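Local structure of Gp26 (Listeria phage P40, 4JZ5) at residues S154-H159 with V164-R169; F76-Y81 with V98-K103; L24-S29 with K201-P206. The protein probably cleaves the glycan backbone of Listeria peptidoglycan through its family 25 glycosyl hydrolase (lysozyme-like) domain, helping the phage lyse its host. All coordinates share one frame; numbering follows the deposited sequence.

In the fold
From the N terminus, the first barrel strand, 25-28, opens contact 3, which closes only when the chain returns at 201-206, so it spans nearly the whole domain. Contacts 2 and 1 both nest inside that long loop and follow one another without crossing. Contact 2 closes a short loop between strand 76-81 and helix 87-106 of the barrel wall. Contact 1 joins helix 153-158 to the segment leading into strand 169-172, across the chain's centre from contact 3. Contacts 2 and 3 reach the same sheet and touch where Tyr79 packs against Asp27, Ile28 and Ser29; contact 1 stays about 8 Å from contact 2 at the nearest atoms.

Contact 1 (S154-H159 with V164-R169); sequences SFWKTH and VKHDLR
In the connection from strand 147-152 to its parallel neighbour 169-172, short helix 153-158 sends Trp156 toward the returning chain, where it meets Arg169 and His166. With CG anti to the backbone N (chi1 -173°), the indole leaves the helix toward 164-169, and its benzo ring does most of the touching. The Trp156 and Arg169 side chains cross at about a right angle. Trp156 CZ2 lies 3.8 Å from Arg169 NH1, over one face of the guanidinium but offset toward its rim. The two planes are 59° apart, so this is a tilted approach and no parallel stack. The arginine also lends its aliphatic part: Arg169 CB is 4.0 Å from Trp156 CH2, and a bend at chi3 (62°) carries the guanidinium back beside the indole. The imidazole of His166 points back toward the oncoming indole, His166 NE2 being 4.0 Å from Trp156 CH2. That ring is steadied within its own loop, where the backbone N of Leu168 donates to His166 ND1 at 3.1 Å. No hydrogen bond joins the two segments directly; instead Asp162, in the short link between them, uses OD1 both for a hydrogen bond from Trp156 NE1 and for a salt bridge with Arg169 NH1, so that one carboxylate oxygen serves both side chains, while Arg169 NE donates to Pro188 O. Where the helix ends, His159 ND1 donates to Phe155 O at 2.9 Å, with the acceptor near the imidazole plane. The same nitrogen sits 3.4 Å above the centre of the Phe155 ring; together these probably limit rotation of the imidazole. Around the contact, Trp156 also packs on Leu149 and Ala151 of strand 147-152, Val164 on helix 128-143, and Leu168 on helix 214-220.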
loop_
_atom_site.group_PDB
_atom_site.type_symbol
_atom_site.label_atom_id
_atom_site.label_comp_id
_atom_site.label_asym_id
_atom_site.label_seq_id
_atom_site.Cartn_x
_atom_site.Cartn_y
_atom_site.Cartn_z
ATOM N N SER A 154 -4.215 11.661 -11.079
ATOM C CA SER A 154 -3.540 12.531 -12.033
ATOM C C SER A 154 -2.114 12.065 -12.333
ATOM O O SER A 154 -1.707 12.019 -13.492
ATOM C CB SER A 154 -3.510 13.960 -11.512
ATOM O OG SER A 154 -2.821 14.804 -12.417
ATOM N N PHE A 155 -1.353 11.751 -11.293
ATOM C CA PHE A 155 0.009 11.277 -11.483
ATOM C C PHE A 155 0.008 10.009 -12.338
ATOM O O PHE A 155 0.833 9.846 -13.247
ATOM C CB PHE A 155 0.664 10.995 -10.135
ATOM C CG PHE A 155 2.105 10.614 -10.243
ATOM C CD1 PHE A 155 2.466 9.320 -10.562
ATOM C CD2 PHE A 155 3.097 11.558 -10.058
ATOM C CE1 PHE A 155 3.796 8.975 -10.681
ATOM C CE2 PHE A 155 4.442 11.214 -10.176
ATOM C CZ PHE A 155 4.783 9.914 -10.483
ATOM N N TRP A 156 -0.915 9.102 -12.043
ATOM C CA TRP A 156 -1.014 7.833 -12.756
ATOM C C TRP A 156 -1.205 8.082 -14.249
ATOM O O TRP A 156 -0.504 7.507 -15.087
ATOM C CB TRP A 156 -2.193 7.045 -12.177
ATOM C CG TRP A 156 -2.374 5.639 -12.670
ATOM C CD1 TRP A 156 -2.683 5.248 -13.939
ATOM C CD2 TRP A 156 -2.305 4.448 -11.888
ATOM N NE1 TRP A 156 -2.779 3.876 -14.003
ATOM C CE2 TRP A 156 -2.563 3.364 -12.750
ATOM C CE3 TRP A 156 -2.045 4.188 -10.539
ATOM C CZ2 TRP A 156 -2.549 2.040 -12.307
ATOM C CZ3 TRP A 156 -2.046 2.872 -10.106
ATOM C CH2 TRP A 156 -2.293 1.820 -10.985
ATOM N N LYS A 157 -2.144 8.950 -14.587
ATOM C CA LYS A 157 -2.419 9.252 -15.982
ATOM C C LYS A 157 -1.218 9.889 -16.667
ATOM O O LYS A 157 -0.858 9.515 -17.789
ATOM C CB LYS A 157 -3.617 10.196 -16.085
ATOM C CG LYS A 157 -4.945 9.541 -15.732
ATOM C CD LYS A 157 -6.136 10.433 -16.017
ATOM C CE LYS A 157 -6.166 11.653 -15.122
ATOM N NZ LYS A 157 -7.441 12.415 -15.280
ATOM N N THR A 158 -0.609 10.871 -16.010
ATOM C CA THR A 158 0.436 11.657 -16.656
ATOM C C THR A 158 1.803 10.986 -16.687
ATOM O O THR A 158 2.726 11.523 -17.297
ATOM C CB THR A 158 0.573 13.053 -16.019
ATOM O OG1 THR A 158 0.985 12.921 -14.652
ATOM C CG2 THR A 158 -0.739 13.830 -16.123
ATOM N N HIS A 159 1.930 9.815 -16.066
ATOM C CA HIS A 159 3.152 9.024 -16.163
ATOM C C HIS A 159 2.943 7.680 -16.832
ATOM O O HIS A 159 3.831 6.825 -16.802
ATOM C CB HIS A 159 3.807 8.870 -14.797
ATOM C CG HIS A 159 4.288 10.168 -14.239
ATOM N ND1 HIS A 159 3.439 11.089 -13.668
ATOM C CD2 HIS A 159 5.517 10.742 -14.248
ATOM C CE1 HIS A 159 4.130 12.162 -13.319
ATOM N NE2 HIS A 159 5.396 11.970 -13.649
ATOM N N VAL A 164 2.160 -0.234 -16.881
ATOM C CA VAL A 164 2.810 -1.156 -15.955
ATOM C C VAL A 164 1.945 -2.396 -15.764
ATOM O O VAL A 164 0.730 -2.286 -15.625
ATOM C CB VAL A 164 3.078 -0.477 -14.600
ATOM C CG1 VAL A 164 3.807 -1.419 -13.662
ATOM C CG2 VAL A 164 3.898 0.793 -14.787
ATOM N N LYS A 165 2.570 -3.568 -15.786
ATOM C CA LYS A 165 1.879 -4.832 -15.537
ATOM C C LYS A 165 2.066 -5.231 -14.088
ATOM O O LYS A 165 3.201 -5.370 -13.616
ATOM C CB LYS A 165 2.451 -5.914 -16.442
ATOM C CG LYS A 165 2.312 -5.591 -17.907
ATOM C CD LYS A 165 3.029 -6.624 -18.766
ATOM C CE LYS A 165 2.737 -6.431 -20.249
ATOM N NZ LYS A 165 3.218 -5.117 -20.750
ATOM N N HIS A 166 0.966 -5.390 -13.368
ATOM C CA HIS A 166 1.031 -5.685 -11.938
ATOM C C HIS A 166 -0.317 -6.244 -11.510
ATOM O O HIS A 166 -1.225 -6.416 -12.327
ATOM C CB HIS A 166 1.359 -4.425 -11.140
ATOM C CG HIS A 166 0.348 -3.360 -11.333
ATOM N ND1 HIS A 166 -0.816 -3.315 -10.608
ATOM C CD2 HIS A 166 0.265 -2.384 -12.262
ATOM C CE1 HIS A 166 -1.561 -2.329 -11.062
ATOM N NE2 HIS A 166 -0.924 -1.737 -12.057
ATOM N N ASP A 167 -0.449 -6.515 -10.219
ATOM C CA ASP A 167 -1.563 -7.300 -9.726
ATOM C C ASP A 167 -2.728 -6.531 -9.109
ATOM O O ASP A 167 -3.728 -7.166 -8.753
ATOM C CB ASP A 167 -1.039 -8.311 -8.704
ATOM C CG ASP A 167 -0.067 -9.279 -9.317
ATOM O OD1 ASP A 167 -0.438 -9.874 -10.356
ATOM O OD2 ASP A 167 1.050 -9.428 -8.808
ATOM N N LEU A 168 -2.626 -5.224 -8.910
ATOM C CA LEU A 168 -3.733 -4.488 -8.307
ATOM C C LEU A 168 -3.572 -2.978 -8.451
ATOM O O LEU A 168 -2.566 -2.415 -8.044
ATOM C CB LEU A 168 -3.865 -4.860 -6.831
ATOM C CG LEU A 168 -5.242 -4.597 -6.218
ATOM C CD1 LEU A 168 -5.567 -5.645 -5.149
ATOM C CD2 LEU A 168 -5.326 -3.204 -5.619
ATOM N N ARG A 169 -4.578 -2.343 -9.047
ATOM C CA ARG A 169 -4.588 -0.892 -9.228
ATOM C C ARG A 169 -5.119 -0.178 -7.989
ATOM O O ARG A 169 -6.315 -0.244 -7.693
ATOM C CB ARG A 169 -5.469 -0.519 -10.413
ATOM C CG ARG A 169 -5.039 -1.099 -11.751
ATOM C CD ARG A 169 -6.134 -0.971 -12.807
ATOM N NE ARG A 169 -6.498 0.412 -13.121
ATOM C CZ ARG A 169 -5.932 1.156 -14.066
ATOM N NH1 ARG A 169 -4.964 0.679 -14.834
ATOM N NH2 ARG A 169 -6.358 2.398 -14.244
#

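Contact 2 (F76-Y81 with V98-K103); sequences FGLYHY and VSAYKK
Leu78 of strand 76-81 meets helix 87-106 at Ala100 and Tyr101, with one methyl, CD1, making the whole of the cross-contact. The leucine gets there with CG beside its own backbone N and an extended chi2 (-179°), which drives CD1 outward from the sheet; its other methyl, CD2, turns to the edge of the Phe76 ring, in the ring plane. Residues 98-103 form regular helix: Lys102 N bonds to Val98 O at 2.9 Å, and Ser99 O in turn accepts from Lys103 N. Ala100 is the first to touch; its small CB faces the strand and lies 4.1 Å from Leu78 CD1. At Tyr101 the methyl rests on the main chain itself, Leu78 CD1 being 3.6 Å from Tyr101 N and 3.7 Å from Tyr101 CA. Tyr101 CB adds an apolar contact, 4.1 Å from the same Leu78 CD1, while the Tyr101 side chain also packs on Val145. Further along, Lys103 makes a cation-pi contact with Tyr58. The Leu78 contact joins the first strand to the helix of the beta-alpha-beta unit 76-81, 87-106 and 114-117, the helix packing against the sheet. Leu78 is further enclosed by Leu97 and Cys104 of the same helix, by Ile49 of strand 46-53 and by Leu114 of strand 114-117.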
loop_
_atom_site.group_PDB
_atom_site.type_symbol
_atom_site.label_atom_id
_atom_site.label_comp_id
_atom_site.label_asym_id
_atom_site.label_seq_id
_atom_site.Cartn_x
_atom_site.Cartn_y
_atom_site.Cartn_z
ATOM N N PHE A 76 -3.051 -8.330 6.317
ATOM C CA PHE A 76 -2.350 -7.125 5.957
ATOM C C PHE A 76 -1.338 -7.346 4.852
ATOM O O PHE A 76 -0.942 -8.454 4.527
ATOM C CB PHE A 76 -1.689 -6.490 7.210
ATOM C CG PHE A 76 -0.411 -7.155 7.645
ATOM C CD1 PHE A 76 -0.440 -8.277 8.448
ATOM C CD2 PHE A 76 0.824 -6.646 7.254
ATOM C CE1 PHE A 76 0.730 -8.896 8.853
ATOM C CE2 PHE A 76 2.001 -7.253 7.665
ATOM C CZ PHE A 76 1.947 -8.386 8.466
ATOM N N GLY A 77 -0.939 -6.231 4.271
ATOM C CA GLY A 77 0.082 -6.172 3.250
ATOM C C GLY A 77 1.055 -5.041 3.511
ATOM O O GLY A 77 0.932 -4.315 4.496
ATOM N N LEU A 78 2.012 -4.863 2.604
ATOM C CA LEU A 78 3.060 -3.845 2.739
ATOM C C LEU A 78 3.101 -2.950 1.521
ATOM O O LEU A 78 2.857 -3.424 0.405
ATOM C CB LEU A 78 4.453 -4.468 2.829
ATOM C CG LEU A 78 4.676 -5.534 3.893
ATOM C CD1 LEU A 78 6.117 -6.009 3.831
ATOM C CD2 LEU A 78 4.322 -5.091 5.291
ATOM N N TYR A 79 3.456 -1.680 1.704
ATOM C CA TYR A 79 3.744 -0.816 0.572
ATOM C C TYR A 79 5.067 -0.096 0.780
ATOM O O TYR A 79 5.378 0.385 1.866
ATOM C CB TYR A 79 2.595 0.183 0.296
ATOM C CG TYR A 79 2.496 1.372 1.237
ATOM C CD1 TYR A 79 3.189 2.550 0.977
ATOM C CD2 TYR A 79 1.675 1.340 2.360
ATOM C CE1 TYR A 79 3.093 3.652 1.808
ATOM C CE2 TYR A 79 1.577 2.446 3.209
ATOM C CZ TYR A 79 2.284 3.597 2.914
ATOM O OH TYR A 79 2.216 4.701 3.733
ATOM N N HIS A 80 5.829 0.008 -0.307
ATOM C CA HIS A 80 7.117 0.677 -0.336
ATOM C C HIS A 80 6.990 2.043 -0.986
ATOM O O HIS A 80 6.451 2.146 -2.088
ATOM C CB HIS A 80 8.093 -0.149 -1.174
ATOM C CG HIS A 80 9.418 0.509 -1.342
ATOM N ND1 HIS A 80 9.840 1.167 -2.479
ATOM C CD2 HIS A 80 10.410 0.623 -0.439
ATOM C CE1 HIS A 80 11.064 1.635 -2.261
ATOM N NE2 HIS A 80 11.420 1.323 -1.029
ATOM N N TYR A 81 7.486 3.085 -0.318
ATOM C CA TYR A 81 7.484 4.432 -0.869
ATOM C C TYR A 81 8.741 4.614 -1.714
ATOM O O TYR A 81 9.865 4.674 -1.195
ATOM C CB TYR A 81 7.415 5.494 0.243
ATOM C CG TYR A 81 7.209 6.873 -0.331
ATOM C CD1 TYR A 81 8.281 7.619 -0.800
ATOM C CD2 TYR A 81 5.937 7.397 -0.481
ATOM C CE1 TYR A 81 8.093 8.869 -1.353
ATOM C CE2 TYR A 81 5.743 8.661 -1.032
ATOM C CZ TYR A 81 6.823 9.369 -1.485
ATOM O OH TYR A 81 6.632 10.615 -2.044
ATOM N N VAL A 98 11.382 -6.516 -0.276
ATOM C CA VAL A 98 11.557 -7.944 -0.010
ATOM C C VAL A 98 12.071 -8.161 1.410
ATOM O O VAL A 98 11.567 -9.032 2.141
ATOM C CB VAL A 98 12.495 -8.594 -1.045
ATOM C CG1 VAL A 98 12.754 -10.069 -0.707
ATOM C CG2 VAL A 98 11.912 -8.474 -2.440
ATOM N N SER A 99 13.057 -7.366 1.817
ATOM C CA SER A 99 13.596 -7.474 3.162
ATOM C C SER A 99 12.547 -7.179 4.228
ATOM O O SER A 99 12.500 -7.849 5.257
ATOM C CB SER A 99 14.789 -6.541 3.317
ATOM O OG SER A 99 15.900 -7.031 2.590
ATOM N N ALA A 100 11.712 -6.177 3.985
ATOM C CA ALA A 100 10.633 -5.853 4.917
ATOM C C ALA A 100 9.654 -7.015 5.045
ATOM O O ALA A 100 9.199 -7.343 6.149
ATOM C CB ALA A 100 9.909 -4.598 4.458
ATOM N N TYR A 101 9.314 -7.617 3.915
ATOM C CA TYR A 101 8.477 -8.813 3.903
ATOM C C TYR A 101 9.116 -9.925 4.754
ATOM O O TYR A 101 8.461 -10.535 5.602
ATOM C CB TYR A 101 8.252 -9.243 2.446
ATOM C CG TYR A 101 7.508 -10.543 2.305
ATOM C CD1 TYR A 101 6.135 -10.611 2.452
ATOM C CD2 TYR A 101 8.185 -11.713 2.030
ATOM C CE1 TYR A 101 5.464 -11.809 2.331
ATOM C CE2 TYR A 101 7.521 -12.906 1.896
ATOM C CZ TYR A 101 6.162 -12.962 2.056
ATOM O OH TYR A 101 5.507 -14.162 1.929
ATOM N N LYS A 102 10.401 -10.165 4.546
ATOM C CA LYS A 102 11.115 -11.150 5.344
ATOM C C LYS A 102 11.121 -10.795 6.833
ATOM O O LYS A 102 10.985 -11.671 7.675
ATOM C CB LYS A 102 12.542 -11.305 4.823
ATOM C CG LYS A 102 12.642 -11.931 3.437
ATOM C CD LYS A 102 14.091 -11.880 2.955
ATOM C CE LYS A 102 14.346 -12.659 1.676
ATOM N NZ LYS A 102 15.801 -12.641 1.336
ATOM N N LYS A 103 11.289 -9.528 7.168
ATOM C CA LYS A 103 11.269 -9.102 8.564
ATOM C C LYS A 103 9.924 -9.423 9.215
ATOM O O LYS A 103 9.857 -9.892 10.348
ATOM C CB LYS A 103 11.535 -7.606 8.665
ATOM C CG LYS A 103 12.963 -7.167 8.423
ATOM C CD LYS A 103 13.061 -5.645 8.465
ATOM C CE LYS A 103 14.457 -5.164 8.145
ATOM N NZ LYS A 103 15.413 -5.500 9.228
#

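Contact 3 (L24-S29 with K201-P206); sequences LVLDIS and KAIASP
Leu26 and Ile28 of strand 25-28 share a single partner, Ile203, and the direct contact is purely apolar. The methyl Ile203 CD1 is 4.2 Å from Leu26 CD1 and 4.2 Å from Ile28 CG2, so it rests against two methyls that themselves stand 5.0 Å apart, Leu26 CD1 to Ile28 CG2. Ile203 reaches them with an extended end (chi2 177°), so that CD1 leads. In Ile28, CG1 occupies the place between backbone N and carbonyl carbon (chi1 62°), which swings CG2 back along the strand toward Leu26, forming the pair of methyls that Ile203 meets. Met209 of strand 206-211 and Leu40 also pack on Leu26, while Val207 packs on Ile28.

The strand belongs to the (beta/alpha)-barrel of family 25 glycosyl hydrolases, in which 25-28 pairs in parallel with 46-53 and antiparallel with 206-211, the latter joining the N- and C-terminal ends of the sheet. The chain turns a corner at Ala204-Ser205 between strand 197-200 and strand 206-211, and Ile203 packs just before it.

Polar links between the segments are indirect. Gln32 joins them at their ends, OE1 accepting from Ser29 N and NE2 donating to Pro206 O, and Ile203 also lies against this glutamine. Other polar bonds of strand 25-28 go to its neighbours: Asp27 points to the opposite side of the strand from Leu26 and Ile28, and its OD1 accepts from Gln193 NE2 and Asn210 ND2. Asn210 ND2 is also bonded to Val25 O, adding a side-chain bond between strands 25-28 and 206-211.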
loop_
_atom_site.group_PDB
_atom_site.type_symbol
_atom_site.label_atom_id
_atom_site.label_comp_id
_atom_site.label_asym_id
_atom_site.label_seq_id
_atom_site.Cartn_x
_atom_site.Cartn_y
_atom_site.Cartn_z
ATOM N N LEU A 24 -14.042 -1.272 4.097
ATOM C CA LEU A 24 -13.042 -0.338 4.591
ATOM C C LEU A 24 -11.682 -1.016 4.690
ATOM O O LEU A 24 -11.518 -2.027 5.381
ATOM C CB LEU A 24 -13.445 0.180 5.963
ATOM C CG LEU A 24 -12.445 1.141 6.612
ATOM C CD1 LEU A 24 -12.194 2.359 5.736
ATOM C CD2 LEU A 24 -12.966 1.555 7.980
ATOM N N VAL A 25 -10.712 -0.454 3.982
ATOM C CA VAL A 25 -9.328 -0.884 4.027
ATOM C C VAL A 25 -8.501 0.325 4.457
ATOM O O VAL A 25 -8.702 1.419 3.946
ATOM C CB VAL A 25 -8.882 -1.383 2.624
ATOM C CG1 VAL A 25 -7.370 -1.580 2.571
ATOM C CG2 VAL A 25 -9.647 -2.658 2.253
ATOM N N LEU A 26 -7.607 0.147 5.424
ATOM C CA LEU A 26 -6.741 1.239 5.856
ATOM C C LEU A 26 -5.344 1.073 5.310
ATOM O O LEU A 26 -4.917 -0.041 5.023
ATOM C CB LEU A 26 -6.635 1.273 7.380
ATOM C CG LEU A 26 -7.926 1.423 8.164
ATOM C CD1 LEU A 26 -7.623 1.499 9.648
ATOM C CD2 LEU A 26 -8.714 2.626 7.681
ATOM N N ASP A 27 -4.614 2.173 5.204
ATOM C CA ASP A 27 -3.168 2.085 5.103
ATOM C C ASP A 27 -2.561 2.979 6.169
ATOM O O ASP A 27 -3.075 4.065 6.443
ATOM C CB ASP A 27 -2.649 2.385 3.683
ATOM C CG ASP A 27 -3.001 3.757 3.193
ATOM O OD1 ASP A 27 -4.055 3.913 2.562
ATOM O OD2 ASP A 27 -2.166 4.668 3.407
ATOM N N ILE A 28 -1.502 2.486 6.806
ATOM C CA ILE A 28 -0.867 3.140 7.940
ATOM C C ILE A 28 0.649 3.073 7.802
ATOM O O ILE A 28 1.209 2.284 7.028
ATOM C CB ILE A 28 -1.326 2.538 9.293
ATOM C CG1 ILE A 28 -0.943 1.059 9.388
ATOM C CG2 ILE A 28 -2.813 2.732 9.475
ATOM C CD1 ILE A 28 -1.254 0.426 10.741
ATOM N N SER A 29 1.301 3.917 8.591
ATOM C CA SER A 29 2.740 4.062 8.566
ATOM C C SER A 29 3.189 4.604 9.915
ATOM O O SER A 29 2.446 4.585 10.893
ATOM C CB SER A 29 3.161 5.035 7.464
ATOM O OG SER A 29 2.785 6.357 7.807
ATOM N N LYS A 201 -12.007 5.419 15.650
ATOM C CA LYS A 201 -11.773 5.477 17.081
ATOM C C LYS A 201 -10.424 4.888 17.476
ATOM O O LYS A 201 -9.786 5.338 18.409
ATOM C CB LYS A 201 -12.900 4.747 17.809
ATOM C CG LYS A 201 -12.711 4.608 19.301
ATOM C CD LYS A 201 -13.879 3.856 19.925
ATOM C CE LYS A 201 -13.727 3.735 21.432
ATOM N NZ LYS A 201 -13.660 5.065 22.094
ATOM N N ALA A 202 -9.984 3.885 16.733
ATOM C CA ALA A 202 -8.780 3.136 17.084
ATOM C C ALA A 202 -7.474 3.885 16.837
ATOM O O ALA A 202 -6.415 3.417 17.247
ATOM C CB ALA A 202 -8.753 1.840 16.312
ATOM N N ILE A 203 -7.537 5.026 16.158
ATOM C CA ILE A 203 -6.339 5.758 15.764
ATOM C C ILE A 203 -6.574 7.248 15.994
ATOM O O ILE A 203 -7.522 7.816 15.464
ATOM C CB ILE A 203 -5.997 5.532 14.278
ATOM C CG1 ILE A 203 -5.785 4.047 14.010
ATOM C CG2 ILE A 203 -4.761 6.304 13.890
ATOM C CD1 ILE A 203 -5.523 3.727 12.540
ATOM N N ALA A 204 -5.731 7.894 16.784
ATOM C CA ALA A 204 -5.950 9.311 17.059
ATOM C C ALA A 204 -5.730 10.188 15.826
ATOM O O ALA A 204 -6.451 11.163 15.582
ATOM C CB ALA A 204 -5.033 9.762 18.187
ATOM N N SER A 205 -4.737 9.798 15.045
ATOM C CA SER A 205 -4.253 10.555 13.909
ATOM C C SER A 205 -5.115 10.421 12.657
ATOM O O SER A 205 -5.792 9.411 12.470
ATOM C CB SER A 205 -2.860 10.038 13.568
ATOM O OG SER A 205 -2.243 9.477 14.711
ATOM N N PRO A 206 -5.057 11.418 11.761
ATOM C CA PRO A 206 -5.747 11.217 10.487
ATOM C C PRO A 206 -5.234 9.937 9.849
ATOM O O PRO A 206 -4.048 9.616 9.988
ATOM C CB PRO A 206 -5.342 12.438 9.668
ATOM C CG PRO A 206 -4.853 13.450 10.680
ATOM C CD PRO A 206 -4.304 12.681 11.814
#